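Sys-1 protein (Caenorhabditis elegans, PDB 3C2G) acts as a beta-catenin in Wnt asymmetry signalling, binding the TCF factor POP-1 directly and activating or repressing target genes according to upstream Wnt signals. Local coordinates at residues A[521-526]-A[560-565]. Residues are numbered along the deposited sequence; the frame is centred on the assembly and turned at random.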
loop_
_atom_site.group_PDB
_atom_site.type_symbol
_atom_site.label_atom_id
_atom_site.label_comp_id
_atom_site.label_asym_id
_atom_site.label_seq_id
_atom_site.Cartn_x
_atom_site.Cartn_y
_atom_site.Cartn_z
ATOM N N LEU A 521 6.491 6.171 23.539
ATOM C CA LEU A 521 7.768 5.535 23.851
ATOM C C LEU A 521 8.208 5.901 25.261
ATOM O O LEU A 521 8.736 5.060 25.993
ATOM C CB LEU A 521 8.848 5.958 22.848
ATOM C CG LEU A 521 10.202 5.252 22.962
ATOM C CD1 LEU A 521 10.842 5.114 21.618
ATOM C CD2 LEU A 521 11.150 5.966 23.923
ATOM N N VAL A 522 8.001 7.168 25.616
ATOM C CA VAL A 522 8.336 7.688 26.925
ATOM C C VAL A 522 7.538 6.954 28.003
ATOM O O VAL A 522 8.115 6.484 28.997
ATOM C CB VAL A 522 8.094 9.212 26.978
ATOM C CG1 VAL A 522 8.080 9.720 28.404
ATOM C CG2 VAL A 522 9.164 9.931 26.169
ATOM N N GLU A 523 6.224 6.838 27.778
ATOM C CA GLU A 523 5.306 6.195 28.717
ATOM C C GLU A 523 5.653 4.728 28.891
ATOM O O GLU A 523 5.684 4.210 30.012
ATOM C CB GLU A 523 3.855 6.331 28.242
ATOM C CG GLU A 523 3.321 7.760 28.274
ATOM C CD GLU A 523 1.896 7.893 27.739
ATOM O OE1 GLU A 523 1.608 8.922 27.073
ATOM O OE2 GLU A 523 1.060 6.979 27.983
ATOM N N ARG A 524 5.933 4.064 27.779
ATOM C CA ARG A 524 6.277 2.657 27.811
ATOM C C ARG A 524 7.593 2.423 28.531
ATOM O O ARG A 524 7.765 1.388 29.161
ATOM C CB ARG A 524 6.283 2.055 26.399
ATOM C CG ARG A 524 4.891 1.835 25.875
ATOM C CD ARG A 524 4.863 1.486 24.418
ATOM N NE ARG A 524 3.489 1.269 23.980
ATOM C CZ ARG A 524 3.153 0.811 22.777
ATOM N NH1 ARG A 524 4.099 0.510 21.901
ATOM N NH2 ARG A 524 1.877 0.627 22.464
ATOM N N THR A 525 8.505 3.387 28.453
ATOM C CA THR A 525 9.757 3.304 29.176
ATOM C C THR A 525 9.476 3.303 30.684
ATOM O O THR A 525 9.916 2.407 31.406
ATOM C CB THR A 525 10.690 4.477 28.814
ATOM O OG1 THR A 525 11.010 4.423 27.418
ATOM C CG2 THR A 525 11.960 4.415 29.617
ATOM N N ILE A 526 8.738 4.307 31.153
ATOM C CA ILE A 526 8.409 4.406 32.571
ATOM C C ILE A 526 7.717 3.104 33.016
ATOM O O ILE A 526 8.017 2.533 34.067
ATOM C CB ILE A 526 7.516 5.652 32.857
ATOM C CG1 ILE A 526 8.223 6.948 32.436
ATOM C CG2 ILE A 526 7.093 5.714 34.326
ATOM C CD1 ILE A 526 9.690 7.046 32.838
ATOM N N GLN A 560 0.346 17.168 31.126
ATOM C CA GLN A 560 0.181 15.717 31.064
ATOM C C GLN A 560 -1.013 15.322 31.919
ATOM O O GLN A 560 -0.978 15.437 33.150
ATOM C CB GLN A 560 1.459 15.001 31.520
ATOM C CG GLN A 560 2.749 15.526 30.864
ATOM C CD GLN A 560 2.803 15.313 29.350
ATOM O OE1 GLN A 560 2.403 14.262 28.835
ATOM N NE2 GLN A 560 3.310 16.312 28.634
ATOM N N VAL A 561 -2.073 14.874 31.253
ATOM C CA VAL A 561 -3.357 14.654 31.916
ATOM C C VAL A 561 -3.642 13.176 32.156
ATOM O O VAL A 561 -4.494 12.830 32.979
ATOM C CB VAL A 561 -4.536 15.330 31.147
ATOM C CG1 VAL A 561 -4.345 16.858 31.091
ATOM C CG2 VAL A 561 -4.706 14.740 29.734
ATOM N N LYS A 562 -2.922 12.310 31.444
ATOM C CA LYS A 562 -3.106 10.866 31.558
ATOM C C LYS A 562 -2.769 10.397 32.980
ATOM O O LYS A 562 -1.629 10.528 33.423
ATOM C CB LYS A 562 -2.245 10.160 30.516
ATOM C CG LYS A 562 -2.636 8.727 30.230
ATOM C CD LYS A 562 -1.945 8.247 28.966
ATOM C CE LYS A 562 -2.299 6.807 28.648
ATOM N NZ LYS A 562 -1.663 6.366 27.375
ATOM N N PRO A 563 -3.769 9.863 33.705
ATOM C CA PRO A 563 -3.645 9.556 35.139
ATOM C C PRO A 563 -2.711 8.389 35.457
ATOM O O PRO A 563 -2.036 8.392 36.491
ATOM C CB PRO A 563 -5.078 9.210 35.549
ATOM C CG PRO A 563 -5.706 8.695 34.302
ATOM C CD PRO A 563 -5.103 9.507 33.182
ATOM N N THR A 564 -2.683 7.400 34.574
ATOM C CA THR A 564 -1.836 6.233 34.746
ATOM C C THR A 564 -0.356 6.577 34.516
ATOM O O THR A 564 0.529 5.956 35.102
ATOM C CB THR A 564 -2.298 5.065 33.828
ATOM O OG1 THR A 564 -1.416 3.948 33.978
ATOM C CG2 THR A 564 -2.325 5.488 32.353
ATOM N N PHE A 565 -0.103 7.573 33.669
ATOM C CA PHE A 565 1.254 8.039 33.393
ATOM C C PHE A 565 1.814 8.802 34.591
ATOM O O PHE A 565 2.944 8.557 35.008
ATOM C CB PHE A 565 1.284 8.898 32.119
ATOM C CG PHE A 565 2.647 9.445 31.774
ATOM C CD1 PHE A 565 3.746 8.600 31.636
ATOM C CD2 PHE A 565 2.825 10.811 31.563
ATOM C CE1 PHE A 565 5.010 9.110 31.303
ATOM C CE2 PHE A 565 4.077 11.333 31.234
ATOM C CZ PHE A 565 5.172 10.478 31.105
#
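Glu523 serves the Phe565 ring with its methylenes and Lys562 with its carboxylate, an instructive case of one side chain doing both apolar and ionic work between helix 515-535 and the start of helix 563-579. Glu523 CB lies 4.1 Å from Phe565 CD1. The next carbon, Glu523 CG, is set anti to the carbonyl carbon (chi1 -68°) and sits over one face of the Phe565 ring, 3.9 Å from its centroid and 28° off the normal, a CH-pi contact. Beyond CG the chain is extended, which carries CD on toward Lys562, where the carboxylate, its plane turned 35° from that of the ring, meets the lysine. There Glu523 OE2 accepts a hydrogen bond from Lys562 NZ at 2.9 Å, using the syn lone pair of OE2, as part of a salt bridge; Glu523 OE1 is hydrogen-bonded to Gln519 NE2, one turn earlier. Phe565 also packs obliquely on Val522, with Val522 CG1 4.0 Å from Phe565 CZ, while Ile526 CG1 approaches Phe565 CE1; Leu555 touches all three side chains. An alanine in place of Glu523 would probably strip the CG cover from the Phe565 ring face and leave the Lys562 ammonium without its carboxylate mate. With Lys562 at the N-cap and Phe565 in the first turn, the contact ties two helices of the C-terminal armadillo region. The CH-pi contact and the carboxylate's two hydrogen bonds together probably limit how far Glu523 can turn.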